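Local atomic coordinates of Lactamase_B domain-containing protein (Bacillus lehensis G1, PDB entry 7EV5), a protein that binds two zinc ions and probably acts as a hydrolase of the metallo-beta-lactamase fold, resembling both B3 metallo-beta-lactamases and glyoxalase II. Residues F27-D32 with L48-T53. Sequence-based numbering, arbitrary orientation.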
ATOM      1  N   PHE A  27       1.241   3.793   5.482  1.00  8.72           N
ATOM      2  CA  PHE A  27       1.024   3.179   4.174  1.00  7.81           C
ATOM      3  C   PHE A  27      -0.334   3.592   3.640  1.00  8.98           C
ATOM      4  O   PHE A  27      -1.330   3.530   4.366  1.00 10.10           O
ATOM      5  CB  PHE A  27       1.043   1.653   4.278  1.00 10.85           C
ATOM      6  CG  PHE A  27       2.354   1.102   4.727  1.00  9.21           C
ATOM      7  CD1 PHE A  27       3.305   0.697   3.810  1.00 10.91           C
ATOM      8  CD2 PHE A  27       2.651   1.019   6.073  1.00  9.41           C
ATOM      9  CE1 PHE A  27       4.522   0.201   4.235  1.00 10.29           C
ATOM     10  CE2 PHE A  27       3.872   0.534   6.505  1.00 10.20           C
ATOM     11  CZ  PHE A  27       4.802   0.118   5.584  1.00 12.40           C
ATOM     12  N   ASP A  28      -0.370   3.996   2.375  1.00  8.79           N
ATOM     13  CA  ASP A  28      -1.611   4.170   1.629  1.00  8.52           C
ATOM     14  C   ASP A  28      -2.690   4.994   2.335  1.00  9.43           C
ATOM     15  O   ASP A  28      -3.791   4.491   2.589  1.00 10.25           O
ATOM     16  CB  ASP A  28      -2.180   2.817   1.211  1.00  9.56           C
ATOM     17  CG  ASP A  28      -1.296   2.070   0.234  1.00  7.81           C
ATOM     18  OD1 ASP A  28      -0.195   2.549  -0.103  1.00  8.92           O
ATOM     19  OD2 ASP A  28      -1.705   0.969  -0.207  1.00  9.13           O
ATOM     20  N   PRO A  29      -2.409   6.256   2.672  1.00  9.12           N
ATOM     21  CA  PRO A  29      -3.448   7.130   3.235  1.00 10.10           C
ATOM     22  C   PRO A  29      -4.426   7.592   2.161  1.00  8.57           C
ATOM     23  O   PRO A  29      -4.155   8.555   1.436  1.00 10.33           O
ATOM     24  CB  PRO A  29      -2.632   8.291   3.814  1.00 11.35           C
ATOM     25  CG  PRO A  29      -1.440   8.401   2.919  1.00  9.42           C
ATOM     26  CD  PRO A  29      -1.160   6.990   2.404  1.00  9.83           C
ATOM     27  N   GLY A  30      -5.555   6.893   2.052  1.00 11.21           N
ATOM     28  CA  GLY A  30      -6.371   6.966   0.856  1.00 10.85           C
ATOM     29  C   GLY A  30      -7.519   7.954   0.870  1.00 10.54           C
ATOM     30  O   GLY A  30      -8.002   8.349  -0.190  1.00 12.85           O
ATOM     31  N   GLY A  31      -7.962   8.343   2.060  1.00 13.57           N
ATOM     32  CA  GLY A  31      -9.106   9.226   2.202  1.00 15.27           C
ATOM     33  C   GLY A  31      -9.222   9.623   3.654  1.00 13.77           C
ATOM     34  O   GLY A  31      -8.378   9.271   4.479  1.00 13.05           O
ATOM     35  N   ASP A  32     -10.279  10.380   3.950  1.00 15.57           N
ATOM     36  CA  ASP A  32     -10.605  10.795   5.318  1.00 14.82           C
ATOM     37  C   ASP A  32      -9.348  11.221   6.080  1.00 13.56           C
ATOM     38  O   ASP A  32      -9.035  10.717   7.162  1.00 14.12           O
ATOM     39  CB  ASP A  32     -11.371   9.691   6.042  1.00 15.91           C
ATOM     40  CG  ASP A  32     -12.147  10.192   7.236  1.00 20.00           C
ATOM     41  OD1 ASP A  32     -12.039  11.388   7.586  1.00 24.94           O
ATOM     42  OD2 ASP A  32     -12.873   9.372   7.829  1.00 22.43           O
ATOM     43  N   LEU A  48       7.286   9.208   9.947  1.00 13.73           N
ATOM     44  CA  LEU A  48       8.563   9.418   9.280  1.00 14.65           C
ATOM     45  C   LEU A  48       8.463   9.437   7.763  1.00 12.86           C
ATOM     46  O   LEU A  48       9.319  10.051   7.115  1.00 13.25           O
ATOM     47  CB  LEU A  48       9.563   8.321   9.676  1.00 14.65           C
ATOM     48  CG  LEU A  48       9.828   8.152  11.168  1.00 18.34           C
ATOM     49  CD1 LEU A  48      10.720   6.943  11.418  1.00 20.41           C
ATOM     50  CD2 LEU A  48      10.454   9.420  11.742  1.00 17.57           C
ATOM     51  N   ALA A  49       7.445   8.797   7.186  1.00 13.47           N
ATOM     52  CA  ALA A  49       7.341   8.668   5.740  1.00 10.32           C
ATOM     53  C   ALA A  49       5.958   8.135   5.399  1.00 11.35           C
ATOM     54  O   ALA A  49       5.296   7.513   6.229  1.00 12.13           O
ATOM     55  CB  ALA A  49       8.408   7.712   5.190  1.00 14.65           C
ATOM     56  N   ILE A  50       5.543   8.393   4.159  1.00 10.24           N
ATOM     57  CA  ILE A  50       4.397   7.746   3.525  1.00  9.35           C
ATOM     58  C   ILE A  50       4.951   6.793   2.477  1.00  9.36           C
ATOM     59  O   ILE A  50       5.679   7.220   1.569  1.00  9.55           O
ATOM     60  CB  ILE A  50       3.471   8.769   2.858  1.00  9.48           C
ATOM     61  CG1 ILE A  50       2.874   9.703   3.910  1.00 11.93           C
ATOM     62  CG2 ILE A  50       2.379   8.062   2.051  1.00 10.82           C
ATOM     63  CD1 ILE A  50       2.293  10.959   3.318  1.00 11.45           C
ATOM     64  N   LEU A  51       4.613   5.511   2.596  1.00  7.71           N
ATOM     65  CA  LEU A  51       4.993   4.498   1.621  1.00  9.54           C
ATOM     66  C   LEU A  51       3.736   4.086   0.870  1.00  8.57           C
ATOM     67  O   LEU A  51       2.748   3.673   1.484  1.00  9.43           O
ATOM     68  CB  LEU A  51       5.616   3.285   2.312  1.00  9.63           C
ATOM     69  CG  LEU A  51       6.894   3.494   3.134  1.00 14.83           C
ATOM     70  CD1 LEU A  51       7.498   2.157   3.527  1.00 12.71           C
ATOM     71  CD2 LEU A  51       7.909   4.372   2.409  1.00 19.77           C
ATOM     72  N   LEU A  52       3.760   4.218  -0.447  1.00  8.42           N
ATOM     73  CA  LEU A  52       2.603   3.873  -1.256  1.00  7.84           C
ATOM     74  C   LEU A  52       2.827   2.527  -1.921  1.00  7.94           C
ATOM     75  O   LEU A  52       3.836   2.322  -2.611  1.00  9.48           O
ATOM     76  CB  LEU A  52       2.360   4.935  -2.325  1.00  8.72           C
ATOM     77  CG  LEU A  52       1.984   6.320  -1.804  1.00  8.04           C
ATOM     78  CD1 LEU A  52       1.819   7.259  -2.976  1.00  9.53           C
ATOM     79  CD2 LEU A  52       0.712   6.278  -0.940  1.00  9.72           C
ATOM     80  N   THR A  53       1.883   1.611  -1.730  1.00  7.87           N
ATOM     81  CA  THR A  53       1.947   0.367  -2.488  1.00  8.59           C
ATOM     82  C   THR A  53       1.712   0.627  -3.965  1.00  8.19           C
ATOM     83  O   THR A  53       2.299  -0.046  -4.823  1.00  8.45           O
ATOM     84  CB  THR A  53       0.934  -0.661  -1.961  1.00  8.96           C
ATOM     85  OG1 THR A  53      -0.408  -0.197  -2.181  1.00  9.40           O
ATOM     86  CG2 THR A  53       1.161  -0.945  -0.489  1.00 10.25           C
TER
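Phe27, the last residue of strand 23-27, pairs in parallel with Leu51 at the end of strand 46-51, their CA atoms 4.9 Å apart. Leu51 O accepts the N-H of Asp28 in a fairly long hydrogen bond (N to O 3.3 Å) and also meets the CA-H of Phe27. The side chains of Phe27 and Leu51 run side by side from the same face of the sheet, with CE1 of the ring 3.6 Å from Leu51 CD1. Large apolar groups suit this face because it is buried against the second sheet, where Phe147 stacks on Phe27 and Leu116 meets Leu51. Pro29, two residues past the strand end, lays CD of its ring against Ile50 CG2 (3.7 Å) and Leu52 CD2, in a layer that Val63 and Val66 of helix 63-70 help to close; proline suits the spot, bringing an apolar ring and no N-H to satisfy.

Beyond the paired strands, the carboxylate of Asp28 grips Thr53 at two points. Asp28 OD1 accepts the N-H of Thr53 in a nearly straight bond, with N to OD1 2.8 Å. Asp28 OD2 accepts the hydroxyl OG1 of Thr53 at 2.6 Å, and each oxygen uses its syn lone pair. Thr53 OG1 sits between its own backbone N and carbonyl carbon (chi1 65°), which sets hydroxyl and amide to face the two oxygens together. Aspartate suits the place because its two oxygens can take both donors of one residue at once, and threonine because its hydroxyl, on CB, lies close to its own amide. Asp28 OD2 is also hydrogen-bonded to ND1 of His59, a ligand of the second zinc ion, making Asp28 a second-shell residue. The paired grip from Thr53, just before the zinc ligand His54, should therefore hold the carboxylate's rotation, and its negative charge would be expected to polarise the His59 imidazole toward the metal.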